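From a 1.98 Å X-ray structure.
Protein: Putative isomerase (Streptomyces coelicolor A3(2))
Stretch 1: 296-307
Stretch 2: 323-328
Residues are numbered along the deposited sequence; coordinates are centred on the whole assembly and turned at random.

Stretch 1 (296-307) LHSGGELGIATA
Stretch 2 323-328: IDSMYY

Two segments of one chain run side by side and in the same direction, Leu-296, His-297 and Ser-298 lying beside Ile-323, Asp-324 and Ser-325 with paired CA atoms 5.3, 5.3 and 5.2 Å apart. The backbones are extended here (phi/psi -111/141 at Leu-296, -96/146 at His-297, -75/164 at Ile-323, -83/135 at Asp-324), yet a single direct backbone hydrogen bond joins them, from Asp-324 N to Leu-296 O (3.2 Å, 157° at the hydrogen). Ser-298 N stays 4.1 Å from Asp-324 O, too far for a second backbone bond; water 1 instead donates to Asp-324 O (2.7 Å) and weakly to His-297 O (3.1 Å), tying two carbonyls that cannot bond each other.

Leu-296 (chi1 -70°, m; chi2 t) points sideways, and its CB meets CG2 of Ile-323 (chi1 68°, p; chi2 t) at 4.2 Å, an apolar contact beside the backbone bond. Asp-324 (chi1 -84°, m; chi2 -8°) directs its CB toward stretch 1, 4.3 Å from CA of His-297, whose own CB (chi1 169°, t) points away. Ser-298 turns its CB toward stretch 2, 3.4 Å from Asp-324 O and 3.7 Å from Ser-325 CA.

The t rotamer of Ser-298 (chi1 171°) makes its OG a small hub. It donates to Glu-301 OE1 (2.8 Å) and receives weak bonds from Met-326 N and Gly-300 N, each 3.4 Å from Ser-298 OG, plus a bond from water 2 (2.9 Å from Ser-298 OG). Glu-301 folds back to reach it, with chi1 -64° (m), chi2 71° (p) and chi3 44°; its OE2 also accepts from Gly-299 N at 2.8 Å, so the carboxylate braces the turn. Gly-300, at phi/psi 90/23, has no CB to jam against the preceding carbonyl. Water 2 also donates to Glu-301 O (2.9 Å) and weakly accepts from Met-326 N (2.9 Å). Met-326, a selenomethionine (atom SE), points its CB toward stretch 1; chi1 is -74° (m), with chi2 -29° and chi3 109° between wells.

Leu-302 (phi/psi -103/-156; chi1 m, chi2 t) is the N-cap residue of the helix beginning at Gly-303. Its O accepts from Thr-306 N (2.8 Å) and from Thr-306 OG1 (2.7 Å), the latter bond matching chi1 -64° (m), which swings the hydroxyl back along the first turn. Ala-307 N to Gly-303 O (2.9 Å) continues the helix.

Tyr-327 (chi1 -175°, t; chi2 66°) has a sideways CB, but its ring extends to the start of this helix. Gly-303 N approaches the ring edge, 3.8 Å from Tyr-327 CE1, while Thr-306 OG1 lies obliquely 3.7 Å from Tyr-327 CD1. Ser-325, its CB pointing away, uses chi1 173° (t) to place OG where Tyr-327 N donates to it (3.2 Å). Water 3 donates to Thr-306 OG1 (2.8 Å) and bonds Ser-325 OG (2.7 Å), linking the helix to the second stretch. The contact buries 448 Å² in all.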

# COMPACT_ATOMS: atom_id res chain seq x y z
N LEU A 296 -3.32 -3.59 -3.84
CA LEU A 296 -2.50 -3.14 -2.73
C LEU A 296 -2.76 -1.67 -2.44
O LEU A 296 -2.94 -0.87 -3.35
CB LEU A 296 -1.01 -3.37 -3.00
CG LEU A 296 -0.52 -4.82 -3.01
CD1 LEU A 296 1.00 -4.82 -3.12
CD2 LEU A 296 -0.97 -5.55 -1.75
N HIS A 297 -2.78 -1.35 -1.15
CA HIS A 297 -3.00 0.02 -0.70
C HIS A 297 -1.63 0.63 -0.42
O HIS A 297 -0.71 -0.06 0.00
CB HIS A 297 -3.83 -0.00 0.59
CG HIS A 297 -3.89 1.31 1.29
ND1 HIS A 297 -3.06 1.63 2.35
CD2 HIS A 297 -4.69 2.39 1.11
CE1 HIS A 297 -3.35 2.84 2.79
NE2 HIS A 297 -4.34 3.32 2.05
N SER A 298 -1.50 1.93 -0.67
CA SER A 298 -0.22 2.60 -0.43
C SER A 298 -0.29 3.60 0.71
O SER A 298 -1.19 4.46 0.75
CB SER A 298 0.25 3.32 -1.69
OG SER A 298 1.37 4.13 -1.38
N GLY A 299 0.65 3.49 1.64
CA GLY A 299 0.69 4.40 2.77
C GLY A 299 1.93 5.27 2.71
O GLY A 299 2.51 5.59 3.75
N GLY A 300 2.34 5.65 1.50
CA GLY A 300 3.52 6.49 1.32
C GLY A 300 4.84 5.76 1.16
O GLY A 300 5.91 6.34 1.41
N GLU A 301 4.80 4.50 0.75
CA GLU A 301 6.03 3.73 0.58
C GLU A 301 7.02 4.39 -0.36
O GLU A 301 6.64 4.95 -1.39
CB GLU A 301 5.73 2.34 0.02
CG GLU A 301 4.91 1.44 0.92
CD GLU A 301 3.47 1.90 1.00
OE1 GLU A 301 2.90 2.22 -0.06
OE2 GLU A 301 2.92 1.91 2.12
N LEU A 302 8.30 4.31 -0.01
CA LEU A 302 9.36 4.84 -0.87
C LEU A 302 10.00 3.63 -1.55
O LEU A 302 9.36 2.58 -1.68
CB LEU A 302 10.39 5.63 -0.06
CG LEU A 302 9.86 6.92 0.60
CD1 LEU A 302 10.96 7.54 1.46
CD2 LEU A 302 9.38 7.91 -0.46
N GLY A 303 11.25 3.76 -1.98
CA GLY A 303 11.92 2.67 -2.68
C GLY A 303 11.99 1.29 -2.06
O GLY A 303 11.63 0.29 -2.69
N ILE A 304 12.49 1.20 -0.83
CA ILE A 304 12.60 -0.10 -0.18
C ILE A 304 11.22 -0.74 0.01
O ILE A 304 11.01 -1.89 -0.39
CB ILE A 304 13.30 0.04 1.19
CG1 ILE A 304 14.72 0.60 0.99
CG2 ILE A 304 13.38 -1.33 1.88
CD1 ILE A 304 15.45 0.89 2.29
N ALA A 305 10.28 0.01 0.58
CA ALA A 305 8.93 -0.49 0.81
C ALA A 305 8.26 -0.90 -0.50
O ALA A 305 7.67 -1.98 -0.59
CB ALA A 305 8.10 0.56 1.53
N THR A 306 8.35 -0.03 -1.51
CA THR A 306 7.75 -0.32 -2.80
C THR A 306 8.35 -1.60 -3.40
O THR A 306 7.66 -2.39 -4.03
CB THR A 306 7.96 0.84 -3.80
OG1 THR A 306 7.29 2.00 -3.32
CG2 THR A 306 7.42 0.47 -5.17
N ALA A 307 9.65 -1.79 -3.19
CA ALA A 307 10.34 -2.97 -3.70
C ALA A 307 9.73 -4.24 -3.10
O ALA A 307 9.53 -5.24 -3.80
CB ALA A 307 11.83 -2.89 -3.35
N ILE A 323 -2.15 -1.22 -8.97
CA ILE A 323 -2.11 -0.94 -7.54
C ILE A 323 -2.04 0.54 -7.21
O ILE A 323 -1.74 1.36 -8.08
CB ILE A 323 -0.88 -1.60 -6.86
CG1 ILE A 323 0.40 -0.93 -7.36
CG2 ILE A 323 -0.85 -3.10 -7.16
CD1 ILE A 323 1.67 -1.36 -6.62
N ASP A 324 -2.34 0.87 -5.96
CA ASP A 324 -2.26 2.24 -5.48
C ASP A 324 -0.79 2.43 -5.13
O ASP A 324 -0.18 1.56 -4.51
CB ASP A 324 -3.10 2.45 -4.21
CG ASP A 324 -4.56 2.71 -4.51
OD1 ASP A 324 -4.90 2.89 -5.70
OD2 ASP A 324 -5.36 2.76 -3.55
N SER A 325 -0.21 3.54 -5.54
CA SER A 325 1.19 3.78 -5.25
C SER A 325 1.52 5.24 -5.37
O SER A 325 1.30 5.84 -6.42
CB SER A 325 2.09 2.98 -6.20
OG SER A 325 3.45 3.32 -6.01
N MSE A 326 2.04 5.81 -4.30
CA MSE A 326 2.41 7.21 -4.33
C MSE A 326 3.89 7.31 -4.65
O MSE A 326 4.52 8.34 -4.41
CB MSE A 326 2.12 7.89 -2.99
CG MSE A 326 0.63 8.16 -2.73
SE MSE A 326 -0.40 8.45 -4.37
CE MSE A 326 -1.38 6.78 -4.34
N TYR A 327 4.44 6.24 -5.22
CA TYR A 327 5.85 6.19 -5.58
C TYR A 327 6.23 7.19 -6.67
O TYR A 327 7.40 7.57 -6.78
CB TYR A 327 6.27 4.79 -6.02
CG TYR A 327 7.76 4.66 -6.29
CD1 TYR A 327 8.68 4.77 -5.25
CD2 TYR A 327 8.25 4.47 -7.58
CE1 TYR A 327 10.06 4.71 -5.49
CE2 TYR A 327 9.64 4.40 -7.84
CZ TYR A 327 10.54 4.53 -6.78
OH TYR A 327 11.90 4.48 -7.01
N TYR A 328 5.26 7.61 -7.49
CA TYR A 328 5.59 8.57 -8.54
C TYR A 328 5.85 9.96 -7.99
O TYR A 328 6.22 10.87 -8.73
CB TYR A 328 4.50 8.61 -9.62
CG TYR A 328 3.12 9.01 -9.16
CD1 TYR A 328 2.80 10.33 -8.86
CD2 TYR A 328 2.11 8.05 -9.04
CE1 TYR A 328 1.51 10.70 -8.46
CE2 TYR A 328 0.82 8.40 -8.64
CZ TYR A 328 0.52 9.72 -8.35
OH TYR A 328 -0.77 10.05 -7.98
O HOH W 1 0.70 -0.29 -2.77
O HOH W 2 3.96 4.65 -2.54
O HOH W 3 4.54 2.31 -3.76